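Local structure of ABC transporter substrate-binding protein (4OHN) at residues 98-103 with 207-212; 49-54 with 221-226; 89-94 with 132-137; 102-107 with 179-184; 8-13 with 214-219. The protein binds histidine and probably delivers it, as the substrate-binding protein of an ABC uptake transporter, to the membrane permease. All blocks are in the same frame, centred on the assembly; numbering follows the deposited sequence.

Interaction 1 (98-103 with 207-212); sequences SNSYMK and AFAVGS
S98 and V210 are joined twice. The amide of S98 gives a straight hydrogen bond to V210 O, and V210 N returns one to S98 OG at 2.9 Å. That hydroxyl sits between the backbone N and the carbonyl carbon (chi1 70°), where it also donates to N99 O; serine suits the place because one short side chain does the work of a backbone acceptor and a donor. Further along, Y101 N reaches F208 O at 2.9 Å, and F208 N bonds to M102 O at 2.8 Å. Here the strands 102-111 and 206-212 run antiparallel in the large sheet of this periplasmic-binding-protein-like fold, with K103 and A207 forming a non-hydrogen-bonded pair. One face of the Y101 ring is covered by F208, whose O lies over it and whose CB makes a CH-pi contact 4.2 Å from the ring centroid. A water links Y101 OH to A209 O. M102 runs beside the F208 side chain, M102 SD 3.9 Å from F208 CD2 in an oblique Met-aromatic contact, while F208 itself touches the bound histidine. Small residues let the chains come close: A207 CB meets S100 OG at 3.5 Å, and A209 CB rests against S98 O.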
# COMPACT_ATOMS: atom_id res chain seq x y z
N SER A 98 9.01 8.74 -5.80
CA SER A 98 8.72 8.89 -7.23
C SER A 98 7.44 9.71 -7.41
O SER A 98 6.72 10.02 -6.45
CB SER A 98 8.51 7.53 -7.89
OG SER A 98 7.29 6.93 -7.45
N ASN A 99 7.15 10.06 -8.65
CA ASN A 99 5.81 10.51 -9.00
C ASN A 99 4.80 9.44 -8.55
O ASN A 99 5.09 8.24 -8.53
CB ASN A 99 5.68 10.74 -10.50
CG ASN A 99 6.34 12.00 -10.95
OD1 ASN A 99 6.66 12.87 -10.16
ND2 ASN A 99 6.51 12.14 -12.24
N SER A 100 3.60 9.88 -8.22
CA SER A 100 2.55 8.95 -7.84
C SER A 100 1.95 8.26 -9.07
O SER A 100 1.85 8.85 -10.15
CB SER A 100 1.48 9.66 -7.02
OG SER A 100 2.02 10.16 -5.80
N TYR A 101 1.53 7.01 -8.91
CA TYR A 101 1.06 6.21 -10.05
C TYR A 101 -0.37 5.73 -9.93
O TYR A 101 -0.90 5.17 -10.89
CB TYR A 101 2.01 5.04 -10.35
CG TYR A 101 2.18 4.08 -9.21
CD1 TYR A 101 1.30 3.03 -9.04
CD2 TYR A 101 3.21 4.23 -8.29
CE1 TYR A 101 1.45 2.14 -7.98
CE2 TYR A 101 3.35 3.35 -7.22
CZ TYR A 101 2.46 2.33 -7.07
OH TYR A 101 2.58 1.42 -6.04
N MET A 102 -0.99 5.90 -8.76
CA MET A 102 -2.36 5.42 -8.48
C MET A 102 -2.99 6.18 -7.30
O MET A 102 -2.33 6.40 -6.29
CB MET A 102 -2.30 3.92 -8.14
CG MET A 102 -3.66 3.21 -8.06
SD MET A 102 -3.56 1.44 -7.65
CE MET A 102 -2.44 0.81 -8.88
N LYS A 103 -4.28 6.54 -7.40
CA LYS A 103 -4.99 7.09 -6.25
C LYS A 103 -5.43 5.96 -5.33
O LYS A 103 -5.61 4.82 -5.74
CB LYS A 103 -6.21 7.89 -6.70
CG LYS A 103 -5.87 9.01 -7.68
CD LYS A 103 -4.83 9.96 -7.10
CE LYS A 103 -4.49 11.07 -8.08
NZ LYS A 103 -3.64 12.11 -7.44
N ALA A 207 -2.32 8.96 -2.59
CA ALA A 207 -1.74 8.40 -3.80
C ALA A 207 -0.58 7.49 -3.42
O ALA A 207 0.14 7.73 -2.46
CB ALA A 207 -1.27 9.49 -4.73
N PHE A 208 -0.42 6.44 -4.21
CA PHE A 208 0.69 5.52 -4.08
C PHE A 208 1.87 6.02 -4.89
O PHE A 208 1.72 6.53 -6.01
CB PHE A 208 0.32 4.14 -4.62
CG PHE A 208 -0.75 3.40 -3.84
CD1 PHE A 208 -0.97 3.60 -2.50
CD2 PHE A 208 -1.49 2.40 -4.48
CE1 PHE A 208 -1.93 2.87 -1.82
CE2 PHE A 208 -2.44 1.67 -3.80
CZ PHE A 208 -2.66 1.90 -2.47
N ALA A 209 3.07 5.86 -4.34
CA ALA A 209 4.30 6.18 -5.04
C ALA A 209 5.37 5.21 -4.54
O ALA A 209 5.14 4.36 -3.68
CB ALA A 209 4.71 7.64 -4.79
N VAL A 210 6.57 5.33 -5.10
CA VAL A 210 7.69 4.47 -4.75
C VAL A 210 8.63 5.23 -3.84
O VAL A 210 9.02 6.35 -4.16
CB VAL A 210 8.44 4.01 -6.01
CG1 VAL A 210 9.52 3.01 -5.64
CG2 VAL A 210 7.47 3.40 -7.02
N GLY A 211 8.97 4.63 -2.70
CA GLY A 211 9.86 5.27 -1.75
C GLY A 211 11.30 4.83 -1.86
O GLY A 211 11.57 3.64 -2.01
N SER A 212 12.21 5.80 -1.75
CA SER A 212 13.65 5.57 -1.76
C SER A 212 14.32 6.35 -0.65
O SER A 212 13.74 7.25 -0.06
CB SER A 212 14.30 5.99 -3.10
OG SER A 212 14.48 7.39 -3.17
O HOH W 1 4.14 1.72 -3.77

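Interaction 2 (49-54 with 221-226); sequences TAVFEK and KKINEA
V51 and A226 form the close part of this contact between two helices. V51 CG1 lies 3.8 Å from A226 CB, and CG2 of the same valine is 4.0 Å from that methyl, so the branched side chain straddles the alanine. A small residue at 226 suits the place, since the two backbones come within 5.4 Å at the CA atoms of V51 and A226. Beside this pair, I223 CG1 meets F52 CZ at 4.1 Å; the two side chains cross obliquely, and V51 CG1 also covers the centre of one face of the F52 ring. The outer side is looser. K54 lays only its aliphatic part near the alanine, CG 4.2 Å from A226 CB, and carries its ammonium on to a salt bridge with D233. The short helical segments 49-53 and 221-226 cross at 103°, their axes 9.3 Å apart. Helix 43-53 thus packs across helix 217-232, where F227 and L230 also touch V51, while F52 reaches inward to I20 and I22 of strand 19-24 and to L80 of strand 80-81.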
# COMPACT_ATOMS: atom_id res chain seq x y z
N THR A 49 8.74 -4.64 -12.21
CA THR A 49 9.46 -5.50 -13.16
C THR A 49 9.60 -4.78 -14.50
O THR A 49 10.69 -4.73 -15.09
CB THR A 49 8.75 -6.86 -13.34
OG1 THR A 49 8.73 -7.54 -12.08
CG2 THR A 49 9.44 -7.73 -14.34
N ALA A 50 8.51 -4.19 -14.98
CA ALA A 50 8.52 -3.49 -16.26
C ALA A 50 9.39 -2.23 -16.22
O ALA A 50 10.08 -1.91 -17.18
CB ALA A 50 7.10 -3.13 -16.67
N VAL A 51 9.38 -1.52 -15.10
CA VAL A 51 10.26 -0.35 -14.94
C VAL A 51 11.72 -0.75 -15.04
O VAL A 51 12.50 -0.17 -15.80
CB VAL A 51 9.98 0.37 -13.59
CG1 VAL A 51 11.16 1.26 -13.16
CG2 VAL A 51 8.67 1.17 -13.69
N PHE A 52 12.11 -1.76 -14.26
CA PHE A 52 13.52 -2.11 -14.22
C PHE A 52 13.99 -2.86 -15.46
O PHE A 52 15.16 -2.79 -15.81
CB PHE A 52 13.86 -2.74 -12.86
CG PHE A 52 13.88 -1.70 -11.78
CD1 PHE A 52 14.87 -0.72 -11.79
CD2 PHE A 52 12.89 -1.64 -10.84
CE1 PHE A 52 14.87 0.29 -10.83
CE2 PHE A 52 12.87 -0.64 -9.90
CZ PHE A 52 13.85 0.34 -9.89
N GLU A 53 13.06 -3.49 -16.18
CA GLU A 53 13.35 -4.07 -17.49
C GLU A 53 13.90 -3.02 -18.45
O GLU A 53 14.72 -3.35 -19.31
CB GLU A 53 12.06 -4.67 -18.08
CG GLU A 53 12.22 -5.49 -19.34
CD GLU A 53 12.27 -4.68 -20.66
OE1 GLU A 53 11.84 -3.50 -20.75
OE2 GLU A 53 12.73 -5.28 -21.65
N LYS A 54 13.44 -1.78 -18.34
CA LYS A 54 13.91 -0.72 -19.24
C LYS A 54 15.42 -0.49 -19.09
O LYS A 54 16.04 0.07 -19.99
CB LYS A 54 13.19 0.62 -18.97
CG LYS A 54 11.67 0.67 -19.21
CD LYS A 54 11.27 0.59 -20.68
CE LYS A 54 9.75 0.67 -20.86
NZ LYS A 54 9.34 0.72 -22.28
N LYS A 221 14.52 9.52 -10.52
CA LYS A 221 14.36 9.99 -11.90
C LYS A 221 14.18 8.85 -12.87
O LYS A 221 13.35 8.91 -13.76
CB LYS A 221 15.57 10.82 -12.33
CG LYS A 221 15.72 12.11 -11.59
CD LYS A 221 16.85 12.94 -12.15
CE LYS A 221 17.04 14.20 -11.34
NZ LYS A 221 17.78 13.93 -10.09
N LYS A 222 14.97 7.79 -12.70
CA LYS A 222 14.87 6.64 -13.59
C LYS A 222 13.53 5.92 -13.47
O LYS A 222 12.99 5.42 -14.47
CB LYS A 222 16.04 5.67 -13.37
CG LYS A 222 17.38 6.28 -13.72
CD LYS A 222 17.42 6.82 -15.15
CE LYS A 222 18.81 7.22 -15.58
NZ LYS A 222 18.77 8.02 -16.85
N ILE A 223 12.96 5.86 -12.28
CA ILE A 223 11.63 5.29 -12.12
C ILE A 223 10.64 6.19 -12.85
O ILE A 223 9.81 5.71 -13.63
CB ILE A 223 11.27 5.15 -10.63
CG1 ILE A 223 12.17 4.12 -9.96
CG2 ILE A 223 9.79 4.81 -10.47
CD1 ILE A 223 12.11 4.15 -8.45
N ASN A 224 10.72 7.50 -12.64
CA ASN A 224 9.77 8.41 -13.30
C ASN A 224 9.88 8.36 -14.82
O ASN A 224 8.85 8.38 -15.52
CB ASN A 224 10.00 9.83 -12.80
CG ASN A 224 9.59 10.04 -11.36
OD1 ASN A 224 8.74 9.31 -10.82
ND2 ASN A 224 10.17 11.04 -10.71
N GLU A 225 11.09 8.32 -15.35
CA GLU A 225 11.26 8.24 -16.80
C GLU A 225 10.67 6.96 -17.34
O GLU A 225 10.06 6.96 -18.43
CB GLU A 225 12.74 8.31 -17.16
CG GLU A 225 13.36 9.68 -16.91
CD GLU A 225 14.85 9.70 -16.97
OE1 GLU A 225 15.49 8.70 -17.33
OE2 GLU A 225 15.41 10.78 -16.66
N ALA A 226 10.84 5.85 -16.63
CA ALA A 226 10.25 4.60 -17.06
C ALA A 226 8.72 4.68 -17.03
O ALA A 226 8.05 4.14 -17.93
CB ALA A 226 10.73 3.47 -16.20

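Interaction 3 (89-94 with 132-137). With HIS (histidine), chain B.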
# COMPACT_ATOMS: atom_id res chain seq x y z
N ASP A 89 2.74 13.43 3.73
CA ASP A 89 3.64 14.49 4.17
C ASP A 89 4.59 14.02 5.25
O ASP A 89 5.76 14.35 5.23
CB ASP A 89 2.85 15.68 4.70
CG ASP A 89 2.19 16.49 3.61
OD1 ASP A 89 2.51 16.29 2.42
OD2 ASP A 89 1.36 17.36 3.94
N GLU A 90 4.06 13.26 6.20
CA GLU A 90 4.86 12.71 7.28
C GLU A 90 6.01 11.88 6.71
O GLU A 90 7.16 12.02 7.13
CB GLU A 90 3.96 11.86 8.18
CG GLU A 90 4.55 11.37 9.49
CD GLU A 90 3.53 10.57 10.31
OE1 GLU A 90 2.42 11.09 10.57
OE2 GLU A 90 3.83 9.42 10.68
N ARG A 91 5.72 11.02 5.74
CA ARG A 91 6.75 10.16 5.18
C ARG A 91 7.79 10.94 4.36
O ARG A 91 8.94 10.52 4.28
CB ARG A 91 6.12 9.06 4.34
CG ARG A 91 5.42 8.05 5.21
CD ARG A 91 4.60 7.06 4.44
NE ARG A 91 4.15 5.97 5.29
CZ ARG A 91 3.28 5.04 4.92
NH1 ARG A 91 2.74 5.08 3.71
NH2 ARG A 91 2.96 4.08 5.76
N ARG A 92 7.37 12.05 3.77
CA ARG A 92 8.30 12.89 3.01
C ARG A 92 9.39 13.50 3.89
O ARG A 92 10.42 13.95 3.38
CB ARG A 92 7.54 13.98 2.25
CG ARG A 92 6.81 13.45 1.03
CD ARG A 92 6.07 14.56 0.29
NE ARG A 92 5.17 14.02 -0.74
CZ ARG A 92 5.57 13.60 -1.94
NH1 ARG A 92 6.84 13.63 -2.30
NH2 ARG A 92 4.67 13.13 -2.79
N GLU A 93 9.19 13.51 5.20
CA GLU A 93 10.24 13.96 6.12
C GLU A 93 11.37 12.93 6.21
O GLU A 93 12.46 13.24 6.66
CB GLU A 93 9.67 14.22 7.51
CG GLU A 93 8.56 15.26 7.54
CD GLU A 93 9.03 16.63 7.10
OE1 GLU A 93 10.10 17.08 7.58
OE2 GLU A 93 8.34 17.26 6.26
N LYS A 94 11.10 11.69 5.78
CA LYS A 94 12.01 10.57 6.04
C LYS A 94 12.54 9.88 4.77
O LYS A 94 13.65 9.34 4.77
CB LYS A 94 11.30 9.53 6.92
CG LYS A 94 10.71 10.15 8.20
CD LYS A 94 10.11 9.12 9.15
CE LYS A 94 11.21 8.33 9.87
NZ LYS A 94 10.69 7.12 10.58
N GLY A 132 1.51 -0.36 10.99
CA GLY A 132 2.49 0.42 10.24
C GLY A 132 1.90 1.20 9.08
O GLY A 132 2.62 1.74 8.25
N SER A 133 0.57 1.24 9.01
CA SER A 133 -0.10 1.84 7.85
C SER A 133 -0.28 3.35 7.92
O SER A 133 -0.35 3.95 8.99
CB SER A 133 -1.46 1.22 7.64
OG SER A 133 -2.41 1.60 8.63
N SER A 134 -0.39 3.94 6.75
CA SER A 134 -0.71 5.35 6.64
C SER A 134 -2.11 5.60 7.21
O SER A 134 -2.38 6.66 7.75
CB SER A 134 -0.61 5.79 5.17
OG SER A 134 -1.40 4.96 4.37
N GLY A 135 -2.99 4.63 7.09
CA GLY A 135 -4.33 4.75 7.67
C GLY A 135 -4.28 4.96 9.17
O GLY A 135 -4.98 5.83 9.70
N TYR A 136 -3.48 4.17 9.86
CA TYR A 136 -3.36 4.35 11.30
C TYR A 136 -2.80 5.72 11.63
O TYR A 136 -3.24 6.39 12.58
CB TYR A 136 -2.52 3.24 11.96
CG TYR A 136 -2.42 3.44 13.45
CD1 TYR A 136 -3.51 3.21 14.26
CD2 TYR A 136 -1.28 3.95 14.03
CE1 TYR A 136 -3.46 3.45 15.62
CE2 TYR A 136 -1.23 4.19 15.40
CZ TYR A 136 -2.33 3.93 16.17
OH TYR A 136 -2.30 4.14 17.54
N ALA A 137 -1.82 6.17 10.86
CA ALA A 137 -1.26 7.49 11.11
C ALA A 137 -2.34 8.58 10.95
O ALA A 137 -2.39 9.53 11.71
CB ALA A 137 -0.08 7.78 10.18
N HIS B . -1.11 2.19 1.92
CA HIS B . -0.76 1.86 3.32
C HIS B . 0.64 2.31 3.66
O HIS B . 1.34 2.84 2.77
CB HIS B . -1.01 0.36 3.65
CG HIS B . 0.01 -0.62 3.16
ND1 HIS B . 0.34 -1.74 3.91
CD2 HIS B . 0.69 -0.75 1.99
CE1 HIS B . 1.20 -2.48 3.24
NE2 HIS B . 1.42 -1.91 2.07
OXT HIS B . 1.02 2.15 4.84
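R91 and S134 touch each other and both bond to the carboxylate of the bound histidine. From CB the arginine runs outward with CG anti to the carbonyl carbon (chi1 -72°), then through CD to NE in an extended chain, which spans the distance from helix 89-92 to the ligand. Its flat guanidinium carries the contact. S134 CB lies over one face, 3.7 Å from NH1, while the ligand oxygen O and G132 O lie at the edge. NH1 donates to the ligand O at 2.8 Å and also bonds to S86 O; NH2 donates to OXT at 2.9 Å with an almost straight N-H...O angle of 174°. This two-pronged pairing of guanidinium and carboxylate is the familiar way in which amino-acid-binding proteins of the type II periplasmic fold hold the alpha-carboxylate, and it lies in the cleft between the two lobes. From the other side of the contact S134 N, at the start of helix 134-141, gives OXT its second bond, at 3.0 Å, and the carboxylate its third from these two segments, so the helix dipole may also favour the negative charge. S133 is the N-cap of that helix: its OG accepts from Y136 N at 3.0 Å and bonds to Q130 O as well. The hydroxyl of S134 is held by E206. On the exposed side E90 stretches its carboxylate toward the helix, OE1 ending 4.2 Å from A137 CB.

Interaction 4 (102-107 with 179-184); sequences MKNEQV and DRVYAN. With HIS (histidine), chain B.
Q106 and D179 meet as an antiparallel non-hydrogen-bonded pair, and just beyond it the first amide of helix 180-189, R180 N, bonds to E105 O at 2.8 Å. D179 stands at the N-cap position, but its carboxylate is turned to the ligand: OD2 accepts from the alpha-amino N of the bound histidine at 2.7 Å. Two side-chain amides approach the same oxygen, N104 ND2 at 2.9 Å and Q106 NE2 at 3.2 Å, both in weak, bent bonds. N104 crosses the aspartate at about a right angle, with its amide plane 16° from the carboxylate, whereas the amide of Q106 lies beside it and is turned by 82°. Each also donates to E206. A water gives hydrogen to both Q106 OE1 and D179 OD1. Outward, V107 CG1 lies over one face of the R180 guanidinium and 3.8 Å from R180 CD; valine's branches suit the long arginine stem that crosses them. E105 OE1 is too far from R180 NH1 for a salt bridge. The ligand's ammonium group pairs with the buried carboxylate, which two neutral amides support weakly; since they also bind E206, they lie between two acids and may temper the repulsion between them.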
# COMPACT_ATOMS: atom_id res chain seq x y z
N MET A 102 -0.99 5.90 -8.76
CA MET A 102 -2.36 5.42 -8.48
C MET A 102 -2.99 6.18 -7.30
O MET A 102 -2.33 6.40 -6.29
CB MET A 102 -2.30 3.92 -8.14
CG MET A 102 -3.66 3.21 -8.06
SD MET A 102 -3.56 1.44 -7.65
CE MET A 102 -2.44 0.81 -8.88
N LYS A 103 -4.28 6.54 -7.40
CA LYS A 103 -4.99 7.09 -6.25
C LYS A 103 -5.43 5.96 -5.33
O LYS A 103 -5.61 4.82 -5.74
CB LYS A 103 -6.21 7.89 -6.70
CG LYS A 103 -5.87 9.01 -7.68
CD LYS A 103 -4.83 9.96 -7.10
CE LYS A 103 -4.49 11.07 -8.08
NZ LYS A 103 -3.64 12.11 -7.44
N ASN A 104 -5.67 6.32 -4.07
CA ASN A 104 -6.17 5.37 -3.09
C ASN A 104 -6.95 6.13 -2.04
O ASN A 104 -6.79 7.34 -1.90
CB ASN A 104 -4.99 4.64 -2.46
CG ASN A 104 -5.40 3.62 -1.42
OD1 ASN A 104 -6.24 2.71 -1.68
ND2 ASN A 104 -4.90 3.82 -0.20
N GLU A 105 -7.83 5.42 -1.35
CA GLU A 105 -8.60 6.01 -0.26
C GLU A 105 -8.61 5.06 0.90
O GLU A 105 -8.54 3.85 0.72
CB GLU A 105 -10.05 6.28 -0.68
CG GLU A 105 -10.19 7.29 -1.83
CD GLU A 105 -9.88 6.70 -3.21
OE1 GLU A 105 -10.38 5.59 -3.53
OE2 GLU A 105 -9.14 7.34 -3.98
N GLN A 106 -8.62 5.61 2.10
CA GLN A 106 -8.83 4.83 3.31
C GLN A 106 -10.32 4.67 3.54
O GLN A 106 -11.11 5.63 3.46
CB GLN A 106 -8.13 5.49 4.49
CG GLN A 106 -6.61 5.63 4.33
CD GLN A 106 -5.90 4.30 4.33
OE1 GLN A 106 -6.21 3.41 5.12
NE2 GLN A 106 -4.94 4.14 3.43
N VAL A 107 -10.73 3.44 3.76
CA VAL A 107 -12.14 3.12 3.98
C VAL A 107 -12.29 2.37 5.29
O VAL A 107 -11.33 1.81 5.84
CB VAL A 107 -12.74 2.26 2.84
CG1 VAL A 107 -12.87 3.07 1.53
CG2 VAL A 107 -11.95 1.00 2.61
N ASP A 179 -6.99 0.28 3.29
CA ASP A 179 -6.96 0.78 1.93
C ASP A 179 -8.09 0.21 1.08
O ASP A 179 -8.32 -0.99 1.07
CB ASP A 179 -5.61 0.42 1.28
CG ASP A 179 -4.45 0.90 2.08
OD1 ASP A 179 -4.23 0.37 3.17
OD2 ASP A 179 -3.75 1.81 1.60
N ARG A 180 -8.76 1.07 0.32
CA ARG A 180 -9.85 0.63 -0.54
C ARG A 180 -9.37 -0.38 -1.58
O ARG A 180 -10.06 -1.33 -1.87
CB ARG A 180 -10.53 1.83 -1.20
CG ARG A 180 -11.89 1.50 -1.85
CD ARG A 180 -12.62 2.80 -2.23
NE ARG A 180 -14.07 2.66 -2.28
CZ ARG A 180 -14.91 3.69 -2.26
NH1 ARG A 180 -14.45 4.93 -2.19
NH2 ARG A 180 -16.22 3.48 -2.32
N VAL A 181 -8.18 -0.19 -2.15
CA VAL A 181 -7.74 -1.13 -3.18
C VAL A 181 -7.61 -2.53 -2.61
O VAL A 181 -7.92 -3.51 -3.26
CB VAL A 181 -6.41 -0.76 -3.87
CG1 VAL A 181 -6.52 0.58 -4.58
CG2 VAL A 181 -5.22 -0.80 -2.89
N TYR A 182 -7.13 -2.62 -1.38
CA TYR A 182 -7.02 -3.93 -0.76
C TYR A 182 -8.41 -4.52 -0.49
O TYR A 182 -8.69 -5.65 -0.86
CB TYR A 182 -6.20 -3.82 0.53
CG TYR A 182 -5.94 -5.11 1.27
CD1 TYR A 182 -4.66 -5.56 1.51
CD2 TYR A 182 -6.97 -5.89 1.73
CE1 TYR A 182 -4.45 -6.76 2.19
CE2 TYR A 182 -6.75 -7.04 2.37
CZ TYR A 182 -5.52 -7.48 2.60
OH TYR A 182 -5.38 -8.69 3.29
N ALA A 183 -9.26 -3.74 0.17
CA ALA A 183 -10.58 -4.25 0.53
C ALA A 183 -11.33 -4.75 -0.68
O ALA A 183 -11.89 -5.86 -0.65
CB ALA A 183 -11.38 -3.16 1.25
N ASN A 184 -11.35 -3.96 -1.76
CA ASN A 184 -12.10 -4.35 -2.97
C ASN A 184 -11.58 -5.67 -3.53
O ASN A 184 -12.35 -6.58 -3.85
CB ASN A 184 -11.97 -3.28 -4.06
CG ASN A 184 -12.80 -2.02 -3.79
OD1 ASN A 184 -13.72 -2.03 -2.98
ND2 ASN A 184 -12.49 -0.95 -4.53
N HIS B . -1.11 2.19 1.92
CA HIS B . -0.76 1.86 3.32
C HIS B . 0.64 2.31 3.66
O HIS B . 1.34 2.84 2.77
CB HIS B . -1.01 0.36 3.65
CG HIS B . 0.01 -0.62 3.16
ND1 HIS B . 0.34 -1.74 3.91
CD2 HIS B . 0.69 -0.75 1.99
CE1 HIS B . 1.20 -2.48 3.24
NE2 HIS B . 1.42 -1.91 2.07
OXT HIS B . 1.02 2.15 4.84
O HOH W 2 -3.91 1.93 5.53

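Interaction 5 (8-13 with 214-219); sequences GDNWSK and KEDTTL
D9 and T218 link the N-terminal segment to the first turn of helix 217-232, next to an inverse gamma turn centred on D216. Among the hydrogen bonds, both oxygens of D9 are used. OD1 accepts from T218 N at 2.9 Å through its syn lone pair, and OD2 accepts from T218 OG1 at 2.8 Å, also on the syn side but 20° out of the carboxylate plane. An aspartate suits the place because one short carboxylate can take a backbone and a side-chain donor of the same threonine; its CG is anti to the backbone N (chi1 -161°), which turns it to the helix start. The exchange is mutual, for D216 OD1 accepts from N10 N at 2.9 Å, while its OD2 bonds to Y14 OH. The two carboxylates are like charges 4.3 Å apart between D9 OD1 and D216 OD1; a water donates to both and accepts from L219 N, which probably eases their repulsion. Packing is carried by W11, the first residue of helix 11-17. Its CB and ring base lie against T218 CG2, with W11 CB 3.5 Å from that methyl, and its ring also meets Y55 edge-to-face. Deeper in, L219 crosses the tryptophan at about a right angle, and its CD1 sits at the ring edge, in plane, 3.9 Å from W11 CZ3.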
# COMPACT_ATOMS: atom_id res chain seq x y z
N GLY A 8 25.52 8.64 -1.48
CA GLY A 8 24.32 7.83 -1.33
C GLY A 8 23.47 7.74 -2.59
O GLY A 8 22.40 7.12 -2.57
N ASP A 9 23.95 8.29 -3.70
CA ASP A 9 23.28 8.22 -5.01
C ASP A 9 23.77 6.97 -5.77
O ASP A 9 24.70 7.07 -6.59
CB ASP A 9 23.56 9.52 -5.80
CG ASP A 9 22.57 9.78 -6.96
OD1 ASP A 9 21.47 9.21 -7.00
OD2 ASP A 9 22.88 10.62 -7.84
N ASN A 10 23.14 5.82 -5.50
CA ASN A 10 23.65 4.50 -5.84
C ASN A 10 23.21 3.95 -7.17
O ASN A 10 23.41 2.77 -7.44
CB ASN A 10 23.21 3.49 -4.76
CG ASN A 10 23.83 3.76 -3.41
OD1 ASN A 10 24.84 4.45 -3.30
ND2 ASN A 10 23.22 3.21 -2.37
N TRP A 11 22.63 4.80 -8.02
CA TRP A 11 22.18 4.35 -9.33
C TRP A 11 23.24 3.53 -10.07
O TRP A 11 22.93 2.47 -10.61
CB TRP A 11 21.72 5.53 -10.22
CG TRP A 11 21.39 5.02 -11.58
CD1 TRP A 11 22.14 5.16 -12.71
CD2 TRP A 11 20.25 4.23 -11.94
NE1 TRP A 11 21.54 4.50 -13.75
CE2 TRP A 11 20.39 3.92 -13.31
CE3 TRP A 11 19.14 3.75 -11.24
CZ2 TRP A 11 19.44 3.15 -13.99
CZ3 TRP A 11 18.22 2.99 -11.91
CH2 TRP A 11 18.37 2.70 -13.27
N SER A 12 24.47 4.00 -10.08
CA SER A 12 25.50 3.32 -10.85
C SER A 12 25.72 1.89 -10.35
O SER A 12 26.03 1.00 -11.14
CB SER A 12 26.82 4.10 -10.87
OG SER A 12 27.43 4.15 -9.60
N LYS A 13 25.54 1.68 -9.05
CA LYS A 13 25.65 0.34 -8.46
C LYS A 13 24.49 -0.55 -8.92
O LYS A 13 24.72 -1.70 -9.32
CB LYS A 13 25.67 0.43 -6.93
CG LYS A 13 25.52 -0.91 -6.20
CD LYS A 13 25.26 -0.70 -4.71
CE LYS A 13 24.66 -1.94 -4.07
NZ LYS A 13 24.36 -1.73 -2.63
N LYS A 214 16.50 9.29 0.64
CA LYS A 214 16.53 10.64 0.10
C LYS A 214 17.69 10.88 -0.86
O LYS A 214 17.54 11.61 -1.84
CB LYS A 214 16.57 11.67 1.23
CG LYS A 214 15.26 11.73 1.98
CD LYS A 214 15.23 12.89 2.93
CE LYS A 214 13.82 13.14 3.43
NZ LYS A 214 13.77 14.32 4.32
N GLU A 215 18.83 10.25 -0.61
CA GLU A 215 20.01 10.49 -1.41
C GLU A 215 19.99 9.80 -2.77
O GLU A 215 20.81 10.13 -3.64
CB GLU A 215 21.25 10.03 -0.63
CG GLU A 215 21.43 10.68 0.77
CD GLU A 215 20.37 10.28 1.85
OE1 GLU A 215 19.82 9.14 1.89
OE2 GLU A 215 20.09 11.16 2.70
N ASP A 216 19.08 8.85 -2.96
CA ASP A 216 18.99 8.08 -4.20
C ASP A 216 18.20 8.84 -5.30
O ASP A 216 17.18 8.35 -5.84
CB ASP A 216 18.41 6.70 -3.90
CG ASP A 216 19.40 5.56 -4.10
OD1 ASP A 216 20.33 5.66 -4.93
OD2 ASP A 216 19.22 4.49 -3.45
N THR A 217 18.69 10.03 -5.64
CA THR A 217 17.94 10.94 -6.50
C THR A 217 17.90 10.47 -7.95
O THR A 217 16.89 10.64 -8.64
CB THR A 217 18.50 12.37 -6.42
OG1 THR A 217 19.90 12.34 -6.72
CG2 THR A 217 18.32 12.94 -5.03
N THR A 218 18.97 9.87 -8.42
CA THR A 218 19.00 9.41 -9.80
C THR A 218 18.02 8.25 -9.99
O THR A 218 17.29 8.20 -10.97
CB THR A 218 20.41 8.99 -10.19
OG1 THR A 218 21.27 10.12 -10.09
CG2 THR A 218 20.44 8.50 -11.61
N LEU A 219 18.01 7.31 -9.05
CA LEU A 219 17.06 6.20 -9.05
C LEU A 219 15.62 6.68 -9.19
O LEU A 219 14.85 6.14 -9.99
CB LEU A 219 17.28 5.39 -7.77
CG LEU A 219 16.27 4.29 -7.48
CD1 LEU A 219 16.23 3.26 -8.60
CD2 LEU A 219 16.59 3.66 -6.15
O HOH W 3 20.27 7.00 -7.27

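From the N terminus, interaction 5 closes the widest loop, bringing residues 8-13 to the start of helix 217-232. Interaction 2 ties helix 43-53 to the same helix a turn later and crosses interaction 5; they touch through W11 and K222. Interactions 1, 3 and 4 all lie within both of these loops. Interaction 3 joins 89-94 to 132-137 across the cleft, and crosses both interaction 1 and interaction 4. The latter two start from strand 102-111, sharing M102 and K103: one pairs it with strand 206-212, the other with helix 180-189. F208 packs on N104 and V181 between them, and interactions 3 and 4 grip opposite ends of the histidine backbone.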